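PDB 1Q6H: FKBP-type peptidyl-prolyl cis-trans isomerase FkpA from Escherichia coli, which catalyses the cis-trans isomerisation of peptide bonds preceding proline, so speeding protein folding, and also acts as a folding chaperone. Local coordinates for residues A[142-147]-A[175-180]; A[154-159]-A[214-219]; A[91-96]-A[200-205]. All blocks are in the same frame, centred on the assembly; numbering follows the deposited sequence.

Overall arrangement
Contacts 1 and 2 belong to one continuous, largely aromatic cluster in the C-terminal FKBP domain, their centres 10 Å apart. Trp177 NE1 of contact 1 lies 3.4 Å from Phe216 CE2 of contact 2, Tyr146 OH of contact 1 hydrogen-bonds Asp157 of contact 2, and strand 141-150 pairs with both strands of contact 2. With Phe156 these aromatics match residues lining the proline pocket in related FKBPs, probably their place here too. Contact 3 lies about 23 Å from contact 1 and 19 Å from contact 2, centre to centre, and ties helix 70-112 of the N-terminal region to the domain. Tyr200 CE2 packs 3.8 Å from Leu214 CD1, linking contact 3 to contact 2.

Contact 1: residues A[142-147]-A[175-180]; sequences VVVNYK and PGWTEG
Val144 and Tyr146 reach from strand 142-147 to Trp177, across backbones that stay well apart: the CA atoms of Val144 and Trp177 are 10.9 Å from each other. The strand is extended and alternates, so that these two residues point toward the helix while Asn145 and Lys147 between and beyond them point away. Segment 175-180 is a short helix of about one and a half turns, held by bonds from Glu179 N to Pro175 O and from Gly180 N to Gly176 O, each 2.9 Å. The indole fills the interval. Its chi1 of -93° is turned well past the usual staggered position, and the six-membered ring leads toward the strand. That ring of Trp177 presents its edge to the face of the Tyr146 ring in a T-shaped stack, with centroids 5.4 Å apart and planes at 78°. The leading atoms are Trp177 CZ2, 3.9 Å from CG of Tyr146, and CH2, 3.8 Å from Tyr146 CB, which sits at the indole edge near its plane. With chi1 at 64°, CG of Tyr146 lies between the backbone N and the carbonyl carbon, turning the phenol across the indole rather than alongside it. Val144 adds both methyls at the neighbouring corner: CG2 stands 3.8 Å from Trp177 CZ3, and CG1, in the plane of the indole, 3.9 Å from the same atom. The buried tyrosine OH is bonded to Asp157 OD2 and Arg162 NH2. In FKBPs a tryptophan on the short helix forms the floor of the active-site pocket, and Trp177 probably does so here. Around them, Phe168 of strand 166-169 meets the indole at a steep angle, Val218 of strand 214-223 packs against both Val144 and Trp177, and the helix lies against the concave side of the curled antiparallel sheet.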
# COMPACT_ATOMS: atom_id res chain seq x y z
N VAL A 142 30.52 28.16 2.15
CA VAL A 142 29.85 29.40 2.51
C VAL A 142 28.88 29.13 3.65
O VAL A 142 28.33 28.02 3.76
CB VAL A 142 29.06 30.05 1.31
CG1 VAL A 142 30.01 30.59 0.22
CG2 VAL A 142 28.07 29.09 0.71
N VAL A 143 28.68 30.16 4.47
CA VAL A 143 27.77 30.13 5.60
C VAL A 143 26.81 31.29 5.40
O VAL A 143 27.22 32.47 5.31
CB VAL A 143 28.52 30.27 6.93
CG1 VAL A 143 27.57 30.12 8.10
CG2 VAL A 143 29.66 29.21 7.04
N VAL A 144 25.53 30.97 5.33
CA VAL A 144 24.53 31.96 5.04
C VAL A 144 23.27 31.86 5.88
O VAL A 144 22.90 30.80 6.34
CB VAL A 144 24.02 31.84 3.58
CG1 VAL A 144 25.12 32.14 2.57
CG2 VAL A 144 23.44 30.45 3.32
N ASN A 145 22.62 32.99 6.04
CA ASN A 145 21.28 33.02 6.53
C ASN A 145 20.46 33.38 5.29
O ASN A 145 20.91 34.15 4.43
CB ASN A 145 21.11 34.06 7.63
CG ASN A 145 21.59 33.57 8.96
OD1 ASN A 145 21.38 32.42 9.33
ND2 ASN A 145 22.21 34.46 9.71
N TYR A 146 19.28 32.82 5.16
CA TYR A 146 18.46 33.16 4.03
C TYR A 146 17.03 32.86 4.27
O TYR A 146 16.69 32.06 5.14
CB TYR A 146 18.88 32.37 2.80
CG TYR A 146 18.68 30.90 2.98
CD1 TYR A 146 19.65 30.12 3.55
CD2 TYR A 146 17.50 30.28 2.57
CE1 TYR A 146 19.47 28.77 3.74
CE2 TYR A 146 17.31 28.95 2.72
CZ TYR A 146 18.30 28.19 3.32
OH TYR A 146 18.10 26.85 3.51
N LYS A 147 16.21 33.50 3.46
CA LYS A 147 14.80 33.20 3.39
C LYS A 147 14.44 32.97 1.92
O LYS A 147 14.84 33.76 1.04
CB LYS A 147 14.01 34.34 3.99
CG LYS A 147 12.57 34.23 3.78
CD LYS A 147 11.85 35.34 4.49
CE LYS A 147 11.57 36.51 3.59
NZ LYS A 147 10.35 37.22 4.14
N PRO A 175 22.65 26.07 -9.20
CA PRO A 175 23.50 27.01 -9.93
C PRO A 175 23.23 28.48 -9.61
O PRO A 175 24.12 29.31 -9.62
CB PRO A 175 23.10 26.73 -11.40
CG PRO A 175 22.54 25.43 -11.43
CD PRO A 175 21.95 25.13 -10.09
N GLY A 176 21.97 28.79 -9.34
CA GLY A 176 21.61 30.16 -9.02
C GLY A 176 22.34 30.66 -7.78
O GLY A 176 22.70 31.84 -7.71
N TRP A 177 22.52 29.78 -6.80
CA TRP A 177 23.20 30.11 -5.58
C TRP A 177 24.68 30.19 -5.87
O TRP A 177 25.35 31.11 -5.43
CB TRP A 177 22.91 29.10 -4.46
CG TRP A 177 21.79 29.46 -3.58
CD1 TRP A 177 20.48 29.26 -3.82
CD2 TRP A 177 21.87 30.08 -2.31
NE1 TRP A 177 19.72 29.72 -2.77
CE2 TRP A 177 20.56 30.21 -1.81
CE3 TRP A 177 22.92 30.56 -1.54
CZ2 TRP A 177 20.28 30.79 -0.59
CZ3 TRP A 177 22.65 31.13 -0.32
CH2 TRP A 177 21.33 31.24 0.14
N THR A 178 25.20 29.18 -6.55
CA THR A 178 26.60 29.13 -6.91
C THR A 178 27.07 30.42 -7.59
O THR A 178 28.09 30.98 -7.22
CB THR A 178 26.86 27.96 -7.84
OG1 THR A 178 26.51 26.73 -7.19
CG2 THR A 178 28.36 27.85 -8.15
N GLU A 179 26.33 30.85 -8.59
CA GLU A 179 26.63 32.09 -9.29
C GLU A 179 26.34 33.32 -8.45
O GLU A 179 27.15 34.23 -8.37
CB GLU A 179 25.76 32.18 -10.54
CG GLU A 179 25.88 33.47 -11.32
CD GLU A 179 24.91 33.52 -12.49
OE1 GLU A 179 24.16 32.51 -12.78
OE2 GLU A 179 24.90 34.58 -13.14
N GLY A 180 25.15 33.36 -7.87
CA GLY A 180 24.69 34.53 -7.15
C GLY A 180 25.61 35.01 -6.05
O GLY A 180 25.90 36.20 -5.95

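Contact 2: residues A[154-159]-A[214-219]; sequences KEFDNS and LVFDVE
Phe156 and Phe216 meet ring to ring, with Leu214 beside them, although the nearest CA atoms of the two strands, those of Phe156 and Leu214, are 9.3 Å apart. CB of Phe156 already points toward strand 214-219. A chi1 of 63° tucks CG in over the backbone, and from there the ring extends across the gap. Along one flank CE2 comes 3.9 Å from Leu214 CD2; along the other CE1 reaches Phe216 CZ at 3.8 Å. The foremost atom, CZ, is 3.5 Å from CZ of Phe216 and also brushes Leu214 CB. The pair is an offset edge-to-face stack, the edge of Phe156 directed at the face of Phe216, with planes at 88°. Backing this is a classic beta bulge: Phe156 and Asp157 both face Gly148 of strand 141-150, in the antiparallel sheet that curls round the short helix, as in other FKBPs; the pocket lies between sheet and helix. Both bulge residues point toward strand 214-219. With an alanine here instead of Phe156, the face of Phe216 is likely to lose its edge partner and Leu214 CD2 its aromatic neighbour. Phe216 has further aromatic company in Trp177, which it meets edge-to-face. The second bulge residue, Asp157, forms a salt bridge through OD1 with Arg162.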
# COMPACT_ATOMS: atom_id res chain seq x y z
N LYS A 154 4.91 32.85 -0.87
CA LYS A 154 4.92 31.64 -0.07
C LYS A 154 6.34 31.29 0.33
O LYS A 154 7.17 31.01 -0.50
CB LYS A 154 4.31 30.49 -0.86
CG LYS A 154 3.60 29.45 -0.04
CD LYS A 154 4.50 28.70 0.88
CE LYS A 154 3.78 27.46 1.39
NZ LYS A 154 4.45 26.86 2.58
N GLU A 155 6.60 31.29 1.62
CA GLU A 155 7.91 30.95 2.14
C GLU A 155 8.13 29.44 2.06
O GLU A 155 7.34 28.68 2.59
CB GLU A 155 7.98 31.44 3.58
CG GLU A 155 9.31 31.28 4.28
CD GLU A 155 9.29 31.94 5.64
OE1 GLU A 155 9.36 33.18 5.71
OE2 GLU A 155 9.18 31.22 6.63
N PHE A 156 9.17 28.99 1.37
CA PHE A 156 9.43 27.56 1.29
C PHE A 156 10.63 27.10 2.12
O PHE A 156 10.76 25.91 2.42
CB PHE A 156 9.55 27.11 -0.16
CG PHE A 156 10.71 27.73 -0.92
CD1 PHE A 156 11.98 27.21 -0.81
CD2 PHE A 156 10.51 28.81 -1.74
CE1 PHE A 156 13.03 27.76 -1.49
CE2 PHE A 156 11.57 29.37 -2.42
CZ PHE A 156 12.82 28.85 -2.31
N ASP A 157 11.49 28.04 2.52
CA ASP A 157 12.66 27.70 3.34
C ASP A 157 13.12 28.97 4.04
O ASP A 157 13.07 30.06 3.46
CB ASP A 157 13.75 27.08 2.46
CG ASP A 157 14.91 26.47 3.26
OD1 ASP A 157 14.87 26.35 4.50
OD2 ASP A 157 15.96 26.10 2.53
N ASN A 158 13.56 28.85 5.30
CA ASN A 158 13.93 30.01 6.13
C ASN A 158 14.91 29.57 7.21
O ASN A 158 14.51 29.05 8.25
CB ASN A 158 12.67 30.61 6.76
CG ASN A 158 12.94 31.88 7.57
OD1 ASN A 158 14.05 32.13 8.03
ND2 ASN A 158 11.87 32.67 7.78
N SER A 159 16.20 29.77 6.96
CA SER A 159 17.23 29.29 7.88
C SER A 159 17.12 29.85 9.30
O SER A 159 17.48 29.18 10.28
CB SER A 159 18.60 29.64 7.31
OG SER A 159 18.83 31.04 7.34
N LEU A 214 12.48 31.28 -8.02
CA LEU A 214 12.68 31.33 -6.58
C LEU A 214 13.23 32.69 -6.14
O LEU A 214 14.17 33.19 -6.75
CB LEU A 214 13.69 30.26 -6.14
CG LEU A 214 13.42 28.83 -6.61
CD1 LEU A 214 14.50 27.88 -6.05
CD2 LEU A 214 12.00 28.40 -6.22
N VAL A 215 12.70 33.23 -5.04
CA VAL A 215 13.19 34.46 -4.47
C VAL A 215 13.91 34.18 -3.15
O VAL A 215 13.29 33.71 -2.19
CB VAL A 215 12.05 35.43 -4.17
CG1 VAL A 215 12.60 36.80 -3.79
CG2 VAL A 215 11.11 35.54 -5.39
N PHE A 216 15.22 34.44 -3.12
CA PHE A 216 16.03 34.28 -1.90
C PHE A 216 16.59 35.62 -1.38
O PHE A 216 17.28 36.34 -2.10
CB PHE A 216 17.24 33.37 -2.12
CG PHE A 216 16.92 31.94 -2.28
CD1 PHE A 216 16.76 31.12 -1.17
CD2 PHE A 216 16.78 31.37 -3.55
CE1 PHE A 216 16.45 29.78 -1.33
CE2 PHE A 216 16.47 30.08 -3.70
CZ PHE A 216 16.32 29.26 -2.61
N ASP A 217 16.33 35.93 -0.12
CA ASP A 217 17.00 37.05 0.56
C ASP A 217 18.13 36.42 1.34
O ASP A 217 17.88 35.67 2.29
CB ASP A 217 16.09 37.75 1.54
CG ASP A 217 15.03 38.55 0.86
OD1 ASP A 217 15.39 39.31 -0.07
OD2 ASP A 217 13.83 38.48 1.20
N VAL A 218 19.37 36.70 0.96
CA VAL A 218 20.53 36.03 1.53
C VAL A 218 21.49 36.95 2.30
O VAL A 218 21.72 38.09 1.90
CB VAL A 218 21.31 35.37 0.43
CG1 VAL A 218 22.38 34.45 0.99
CG2 VAL A 218 20.36 34.58 -0.46
N GLU A 219 22.03 36.45 3.41
CA GLU A 219 23.08 37.14 4.14
C GLU A 219 24.26 36.18 4.19
O GLU A 219 24.16 35.07 4.73
CB GLU A 219 22.67 37.52 5.55
CG GLU A 219 21.62 38.60 5.68
CD GLU A 219 21.34 38.95 7.15
OE1 GLU A 219 21.87 38.26 8.06
OE2 GLU A 219 20.61 39.94 7.37

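Contact 3: residues A[91-96]-A[200-205]; sequences KMEKDA and YGKAGV
Lys202 makes the two close contacts between the segments, meeting Glu93 through its charged end and Ala96 through its aliphatic stem. The charged interaction is a salt bridge from Lys202 NZ to Glu93 OE1 at 3.0 Å. The ammonium approaches on the syn side of that oxygen but 23° out of the carboxylate plane, with Glu93 OE2 farther off at 3.5 Å, so one oxygen carries most of the grip. Glu93 starts out pointing away from the loop; a bend at chi2 (-73°) brings its carboxylate round. Lys202, by contrast, has CG anti to its N (chi1 -164°) and runs fully extended from there, which carries the amine across the helix surface to its partner. Both residues are exposed, so water probably weakens the attraction. The apolar part lies beneath: Ala96 CB, pointing toward the loop, touches Lys202 CG at 3.9 Å and CE at 4.0 Å, and its small size goes with the close approach of the backbones, 6.1 Å between the CA atoms of Ala96 and Lys202. Backbone bonds shape each side. Ala96 N binds Met92 O within the helix, while in the loop Gly204 N reaches Tyr200 O at 3.1 Å, closing a turn in which Gly201 and Gly204, both with positive phi, flank Lys202 and Ala203. The helix also carries a salt bridge one turn apart, Lys91 NZ to Asp95 OD2 at 2.6 Å on the syn lone pair. Asn211 supplements the junction: its ND2 bonds Ala96 O, its backbone pairs with Gly201, and Lys202 lies against it. Thus the middle of the long helix 70-112 is joined to the loop between strands 189-194 and 214-223, which carries Tyr200 and, as in related FKBPs, probably borders the active site.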
# COMPACT_ATOMS: atom_id res chain seq x y z
N LYS A 91 -1.85 17.94 -15.27
CA LYS A 91 -1.80 19.06 -14.31
C LYS A 91 -0.38 19.56 -14.16
O LYS A 91 -0.14 20.75 -14.07
CB LYS A 91 -2.33 18.66 -12.94
CG LYS A 91 -2.10 19.69 -11.81
CD LYS A 91 -2.70 19.18 -10.49
CE LYS A 91 -2.20 19.94 -9.26
NZ LYS A 91 -1.91 21.36 -9.55
N MSE A 92 0.56 18.63 -14.10
CA MSE A 92 1.96 18.99 -14.00
C MSE A 92 2.35 19.88 -15.15
O MSE A 92 2.93 20.96 -14.94
CB MSE A 92 2.83 17.75 -13.98
CG MSE A 92 2.67 17.03 -12.70
SE MSE A 92 4.28 17.19 -11.66
CE MSE A 92 4.98 15.51 -12.17
N GLU A 93 2.01 19.45 -16.37
CA GLU A 93 2.40 20.18 -17.57
C GLU A 93 1.83 21.59 -17.57
O GLU A 93 2.50 22.54 -17.97
CB GLU A 93 1.96 19.47 -18.86
CG GLU A 93 2.78 18.24 -19.21
CD GLU A 93 4.19 18.55 -19.71
OE1 GLU A 93 4.45 19.68 -20.18
OE2 GLU A 93 5.03 17.62 -19.67
N LYS A 94 0.58 21.69 -17.15
CA LYS A 94 -0.11 22.96 -17.16
C LYS A 94 0.54 23.87 -16.11
O LYS A 94 0.80 25.03 -16.40
CB LYS A 94 -1.60 22.81 -16.86
CG LYS A 94 -2.30 24.17 -16.86
CD LYS A 94 -3.80 24.09 -16.62
CE LYS A 94 -4.37 25.46 -16.27
NZ LYS A 94 -3.70 26.57 -17.03
N ASP A 95 0.81 23.32 -14.93
CA ASP A 95 1.43 24.11 -13.87
C ASP A 95 2.82 24.52 -14.35
O ASP A 95 3.24 25.65 -14.17
CB ASP A 95 1.51 23.33 -12.57
CG ASP A 95 0.15 23.10 -11.90
OD1 ASP A 95 -0.87 23.72 -12.32
OD2 ASP A 95 0.02 22.29 -10.95
N ALA A 96 3.54 23.61 -15.00
CA ALA A 96 4.86 23.95 -15.48
C ALA A 96 4.82 25.16 -16.43
O ALA A 96 5.65 26.07 -16.32
CB ALA A 96 5.52 22.77 -16.13
N TYR A 200 15.28 24.30 -9.64
CA TYR A 200 14.78 22.90 -9.68
C TYR A 200 14.04 22.55 -10.95
O TYR A 200 13.49 21.45 -11.08
CB TYR A 200 13.92 22.60 -8.45
CG TYR A 200 14.72 22.84 -7.19
CD1 TYR A 200 15.68 21.93 -6.78
CD2 TYR A 200 14.58 24.02 -6.48
CE1 TYR A 200 16.46 22.17 -5.67
CE2 TYR A 200 15.36 24.29 -5.37
CZ TYR A 200 16.31 23.35 -4.97
OH TYR A 200 17.07 23.59 -3.84
N GLY A 201 14.02 23.49 -11.89
CA GLY A 201 13.47 23.26 -13.23
C GLY A 201 12.03 22.81 -13.33
O GLY A 201 11.16 23.15 -12.52
N LYS A 202 11.76 21.99 -14.34
CA LYS A 202 10.40 21.59 -14.62
C LYS A 202 9.83 20.64 -13.59
O LYS A 202 8.64 20.70 -13.29
CB LYS A 202 10.30 21.02 -16.04
CG LYS A 202 8.90 20.92 -16.58
CD LYS A 202 8.88 20.53 -18.04
CE LYS A 202 7.48 20.21 -18.51
NZ LYS A 202 7.38 20.20 -20.01
N ALA A 203 10.66 19.75 -13.06
CA ALA A 203 10.19 18.78 -12.08
C ALA A 203 9.85 19.42 -10.76
O ALA A 203 8.87 19.02 -10.11
CB ALA A 203 11.26 17.70 -11.84
N GLY A 204 10.65 20.39 -10.34
CA GLY A 204 10.51 20.98 -9.03
C GLY A 204 11.00 19.98 -7.98
O GLY A 204 11.66 19.02 -8.33
N VAL A 205 10.68 20.22 -6.71
CA VAL A 205 10.95 19.31 -5.59
C VAL A 205 9.82 19.55 -4.60
O VAL A 205 9.09 20.52 -4.74
CB VAL A 205 12.26 19.65 -4.88
CG1 VAL A 205 13.42 19.38 -5.77
CG2 VAL A 205 12.25 21.10 -4.44